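Local structure of alpha-galactosidase (Lactobacillus brevis, 3MI6) at residues D[346-350]-D[397-401]; D[364-370]-D[408-413]. The protein probably hydrolyses terminal, non-reducing alpha-D-galactose residues from alpha-D-galactosides such as galactose oligosaccharides, galactomannans and galactolipids, as a family 36 glycoside hydrolase. Residues are numbered along the deposited sequence.

Contact 1 (D[346-350]-D[397-401]); sequences EAKLM and HFSQA
Both segments are alpha-helical and run nearly parallel, their axes 13° apart and 11.5 Å at closest approach, as neighbouring outer helices of a (beta/alpha)8 barrel do. Residues 346-350 form the first turn of helix 346-358, closed by Met350 N to Glu346 O at 2.9 Å; residues 397-401 lie inside helix 394-404, with Ala401 N to His397 O also 2.9 Å. The nearest CA atoms, 7.2 Å apart, belong to Glu346 and Phe398. At this spacing side chains must fill the gap, and Phe398 (chi1 t) contributes the largest share of the buried surface. Leu349, pointing toward the other helix, sets CB 4.0 Å from Phe398 CZ on the barrel side, where Phe364 and Leu366 of strand 363-366 also receive it. Glu346 (chi1 t) reaches across with OE2 3.5 Å from Phe398 CB and 3.4 Å from His397 ND1, an approach whose angle is too poor for a hydrogen bond. Met350, a selenomethionine, has chi1 t, chi2 p and chi3 p and makes a Met-aromatic contact, SE lying 5.2 Å from the Phe398 ring centroid at the ring edge. Its methyl closes the interface: Met350 CE lies 3.4 Å from Phe398 CD1 and 3.6 Å from Ala401 CB.

Contact 2 (D[364-370]-D[408-413]); sequences FVLDDGW and KFGLWF
Strand 408-413 lies parallel to strand 364-366, the axes 4.5 Å apart at closest approach and crossing at -25°; Phe364, Val365 and Leu366 pair with Phe409, Gly410 and Leu411. Lys408 opens the ladder, its O accepting Phe364 N at 2.9 Å. Phe409 shares a sheet face with Phe364 and Leu366, its CZ 4.2 Å from Leu366 CB. Gly410 makes two hydrogen bonds, N to Phe364 O and O to Leu366 N, each 2.9 Å. Leu411 (p, p) sends CD2 over the six-membered ring of Trp370, 4.3 Å from its centroid. Trp412 (chi1 t) presents one face of its indole to both aspartates: Asp368 CB is 4.1 Å from the six-membered ring centroid, and Asp367 OD2, which accepts Asp368 N at 2.8 Å, is 3.2 Å from Trp412 CD1. Trp412 O receives Trp370 NE1 at 2.9 Å. The edge of Trp370 meets the face of Phe413 in an offset edge-to-face pair, centroids 5.5 Å apart. Asp367 and Asp368 form salt bridges with Lys477 and Arg374, and Trp412 NE1 hydrogen-bonds Asp479, the predicted nucleophile. Consistent with predicted substrate binding by Asp367 and Asp368, these C-terminal strand ends form part of a TIM-barrel rim, the usual active-site position.

From the N terminus the chain runs through helix 346-358, strand 363-366, helix 394-404 and strand 408-413, so the two contacts alternate rather than nest. Contact 1 closes a loop of 46 intervening residues, helix to helix; contact 2 closes one of 37, strand to strand. Strand 363-366, helix 394-404 and strand 408-413 make a beta-alpha-beta crossover within the eight-stranded parallel barrel, while helix 346-358 comes from the preceding unit. The layers meet directly: Leu349 CD1 lies 3.2 Å from Leu366 CD1, and Phe398 CE2 lies 3.4 Å from Phe409 CE1, with ring planes near 90°. Together they tie the outer helices to the strands leading to the predicted substrate site.

Contact 1 (D[346-350]-D[397-401])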
# COMPACT_ATOMS: atom_id res chain seq x y z
N GLU D 346 45.15 -0.03 -37.84
CA GLU D 346 46.09 0.74 -37.02
C GLU D 346 46.05 2.24 -37.28
O GLU D 346 45.96 3.05 -36.34
CB GLU D 346 47.52 0.22 -37.18
CG GLU D 346 48.55 1.21 -36.67
CD GLU D 346 49.73 0.54 -36.01
OE1 GLU D 346 50.01 -0.64 -36.31
OE2 GLU D 346 50.40 1.21 -35.18
N ALA D 347 46.13 2.61 -38.55
CA ALA D 347 46.14 4.01 -38.96
C ALA D 347 44.91 4.77 -38.46
O ALA D 347 45.03 5.90 -37.99
CB ALA D 347 46.23 4.10 -40.47
N LYS D 348 43.74 4.16 -38.59
CA LYS D 348 42.51 4.79 -38.11
C LYS D 348 42.57 4.99 -36.61
O LYS D 348 42.12 6.01 -36.10
CB LYS D 348 41.28 3.95 -38.47
CG LYS D 348 39.98 4.40 -37.79
CD LYS D 348 39.56 5.79 -38.23
CE LYS D 348 38.27 6.21 -37.53
NZ LYS D 348 37.72 7.51 -38.02
N LEU D 349 43.13 4.02 -35.90
CA LEU D 349 43.17 4.08 -34.44
C LEU D 349 44.19 5.12 -33.95
O LEU D 349 44.05 5.68 -32.85
CB LEU D 349 43.46 2.70 -33.82
CG LEU D 349 42.28 1.73 -33.68
CD1 LEU D 349 42.75 0.49 -32.97
CD2 LEU D 349 41.08 2.35 -32.96
N MSE D 350 45.20 5.37 -34.76
CA MSE D 350 46.20 6.36 -34.42
C MSE D 350 45.59 7.76 -34.40
O MSE D 350 45.91 8.58 -33.53
CB MSE D 350 47.38 6.28 -35.39
CG MSE D 350 48.66 6.76 -34.75
SE MSE D 350 49.00 5.77 -33.11
CE MSE D 350 49.88 4.21 -33.91
N HIS D 397 54.31 -2.49 -31.79
CA HIS D 397 54.50 -1.17 -32.38
C HIS D 397 53.45 -0.18 -31.90
O HIS D 397 53.77 0.88 -31.39
CB HIS D 397 54.49 -1.27 -33.91
CG HIS D 397 54.42 0.06 -34.60
ND1 HIS D 397 53.65 0.27 -35.72
CD2 HIS D 397 55.01 1.24 -34.31
CE1 HIS D 397 53.77 1.53 -36.10
NE2 HIS D 397 54.59 2.14 -35.26
N PHE D 398 52.18 -0.54 -32.09
CA PHE D 398 51.05 0.34 -31.78
C PHE D 398 51.06 0.81 -30.33
O PHE D 398 50.61 1.90 -30.03
CB PHE D 398 49.74 -0.38 -32.10
CG PHE D 398 48.51 0.40 -31.72
CD1 PHE D 398 48.28 1.66 -32.26
CD2 PHE D 398 47.57 -0.14 -30.86
CE1 PHE D 398 47.13 2.37 -31.92
CE2 PHE D 398 46.42 0.57 -30.53
CZ PHE D 398 46.20 1.83 -31.06
N SER D 399 51.57 -0.03 -29.44
CA SER D 399 51.66 0.32 -28.03
C SER D 399 52.86 1.22 -27.82
O SER D 399 52.83 2.13 -27.00
CB SER D 399 51.81 -0.93 -27.16
OG SER D 399 53.15 -1.35 -27.09
N GLN D 400 53.92 0.98 -28.58
CA GLN D 400 55.09 1.83 -28.52
C GLN D 400 54.66 3.25 -28.86
O GLN D 400 55.04 4.19 -28.17
CB GLN D 400 56.16 1.34 -29.50
CG GLN D 400 57.55 1.93 -29.29
CD GLN D 400 58.64 1.07 -29.92
OE1 GLN D 400 59.62 1.58 -30.47
NE2 GLN D 400 58.47 -0.25 -29.84
N ALA D 401 53.87 3.40 -29.90
CA ALA D 401 53.32 4.71 -30.25
C ALA D 401 52.53 5.29 -29.08
O ALA D 401 52.83 6.40 -28.61
CB ALA D 401 52.45 4.61 -31.49

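Contact 2 (D[364-370]-D[408-413])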
# COMPACT_ATOMS: atom_id res chain seq x y z
N PHE D 364 44.62 4.47 -23.72
CA PHE D 364 43.86 3.99 -24.86
C PHE D 364 43.67 2.49 -24.70
O PHE D 364 44.60 1.79 -24.33
CB PHE D 364 44.56 4.31 -26.17
CG PHE D 364 43.81 3.83 -27.37
CD1 PHE D 364 43.82 2.49 -27.72
CD2 PHE D 364 43.08 4.70 -28.13
CE1 PHE D 364 43.11 2.04 -28.80
CE2 PHE D 364 42.38 4.25 -29.22
CZ PHE D 364 42.39 2.91 -29.55
N VAL D 365 42.46 2.01 -24.97
CA VAL D 365 42.12 0.59 -24.86
C VAL D 365 41.59 -0.00 -26.17
O VAL D 365 40.43 0.21 -26.53
CB VAL D 365 41.03 0.33 -23.80
CG1 VAL D 365 40.84 -1.15 -23.65
CG2 VAL D 365 41.40 0.96 -22.47
N LEU D 366 42.43 -0.76 -26.87
CA LEU D 366 42.01 -1.44 -28.08
C LEU D 366 41.03 -2.56 -27.72
O LEU D 366 41.34 -3.42 -26.89
CB LEU D 366 43.24 -1.99 -28.77
CG LEU D 366 43.06 -2.85 -30.01
CD1 LEU D 366 42.40 -2.06 -31.10
CD2 LEU D 366 44.41 -3.39 -30.47
N ASP D 367 39.83 -2.55 -28.32
CA ASP D 367 38.81 -3.54 -27.96
C ASP D 367 38.76 -4.69 -28.96
O ASP D 367 39.76 -4.99 -29.62
CB ASP D 367 37.42 -2.89 -27.82
CG ASP D 367 36.54 -3.57 -26.74
OD1 ASP D 367 36.63 -3.18 -25.55
OD2 ASP D 367 35.75 -4.47 -27.09
N ASP D 368 37.60 -5.32 -29.06
CA ASP D 368 37.40 -6.52 -29.85
C ASP D 368 37.85 -6.30 -31.30
O ASP D 368 37.52 -5.28 -31.90
CB ASP D 368 35.92 -6.93 -29.80
CG ASP D 368 35.68 -8.38 -30.21
OD1 ASP D 368 36.49 -8.96 -30.95
OD2 ASP D 368 34.66 -8.94 -29.78
N GLY D 369 38.60 -7.26 -31.84
CA GLY D 369 38.92 -7.26 -33.25
C GLY D 369 40.39 -7.36 -33.63
O GLY D 369 40.71 -7.49 -34.80
N TRP D 370 41.28 -7.31 -32.66
CA TRP D 370 42.70 -7.23 -32.96
C TRP D 370 43.36 -8.58 -33.27
O TRP D 370 44.47 -8.64 -33.82
CB TRP D 370 43.45 -6.54 -31.82
CG TRP D 370 43.34 -7.27 -30.53
CD1 TRP D 370 42.39 -7.11 -29.58
CD2 TRP D 370 44.23 -8.28 -30.05
NE1 TRP D 370 42.61 -7.96 -28.53
CE2 TRP D 370 43.74 -8.69 -28.79
CE3 TRP D 370 45.38 -8.88 -30.55
CZ2 TRP D 370 44.37 -9.67 -28.03
CZ3 TRP D 370 46.00 -9.86 -29.80
CH2 TRP D 370 45.50 -10.24 -28.55
N LYS D 408 48.81 5.35 -21.50
CA LYS D 408 48.80 3.95 -21.11
C LYS D 408 48.08 3.15 -22.17
O LYS D 408 47.32 3.69 -22.95
CB LYS D 408 48.11 3.77 -19.77
CG LYS D 408 48.94 4.20 -18.59
CD LYS D 408 48.13 4.17 -17.30
CE LYS D 408 49.00 4.37 -16.07
NZ LYS D 408 48.18 4.27 -14.83
N PHE D 409 48.34 1.85 -22.22
CA PHE D 409 47.75 1.01 -23.26
C PHE D 409 47.09 -0.21 -22.67
O PHE D 409 47.64 -0.85 -21.78
CB PHE D 409 48.81 0.58 -24.28
CG PHE D 409 48.26 -0.26 -25.38
CD1 PHE D 409 47.41 0.30 -26.32
CD2 PHE D 409 48.58 -1.60 -25.47
CE1 PHE D 409 46.89 -0.47 -27.34
CE2 PHE D 409 48.06 -2.36 -26.49
CZ PHE D 409 47.22 -1.80 -27.43
N GLY D 410 45.90 -0.52 -23.17
CA GLY D 410 45.17 -1.68 -22.69
C GLY D 410 44.53 -2.38 -23.86
O GLY D 410 44.30 -1.76 -24.91
N LEU D 411 44.25 -3.67 -23.70
CA LEU D 411 43.55 -4.43 -24.73
C LEU D 411 42.60 -5.49 -24.17
O LEU D 411 42.64 -5.83 -22.99
CB LEU D 411 44.51 -5.02 -25.78
CG LEU D 411 45.30 -6.31 -25.51
CD1 LEU D 411 44.39 -7.50 -25.67
CD2 LEU D 411 46.46 -6.45 -26.47
N TRP D 412 41.76 -6.00 -25.05
CA TRP D 412 40.58 -6.80 -24.74
C TRP D 412 40.83 -8.29 -25.04
O TRP D 412 41.22 -8.66 -26.14
CB TRP D 412 39.44 -6.26 -25.60
CG TRP D 412 38.11 -6.94 -25.53
CD1 TRP D 412 37.00 -6.47 -24.90
CD2 TRP D 412 37.72 -8.17 -26.16
NE1 TRP D 412 35.95 -7.33 -25.08
CE2 TRP D 412 36.37 -8.39 -25.85
CE3 TRP D 412 38.39 -9.11 -26.95
CZ2 TRP D 412 35.66 -9.52 -26.29
CZ3 TRP D 412 37.69 -10.23 -27.39
CH2 TRP D 412 36.35 -10.42 -27.06
N PHE D 413 40.62 -9.13 -24.04
CA PHE D 413 40.58 -10.57 -24.25
C PHE D 413 39.19 -11.09 -23.86
O PHE D 413 38.48 -10.45 -23.08
CB PHE D 413 41.61 -11.28 -23.38
CG PHE D 413 43.03 -10.98 -23.74
CD1 PHE D 413 43.71 -11.77 -24.64
CD2 PHE D 413 43.69 -9.91 -23.15
CE1 PHE D 413 45.03 -11.50 -24.97
CE2 PHE D 413 45.00 -9.63 -23.47
CZ PHE D 413 45.67 -10.42 -24.38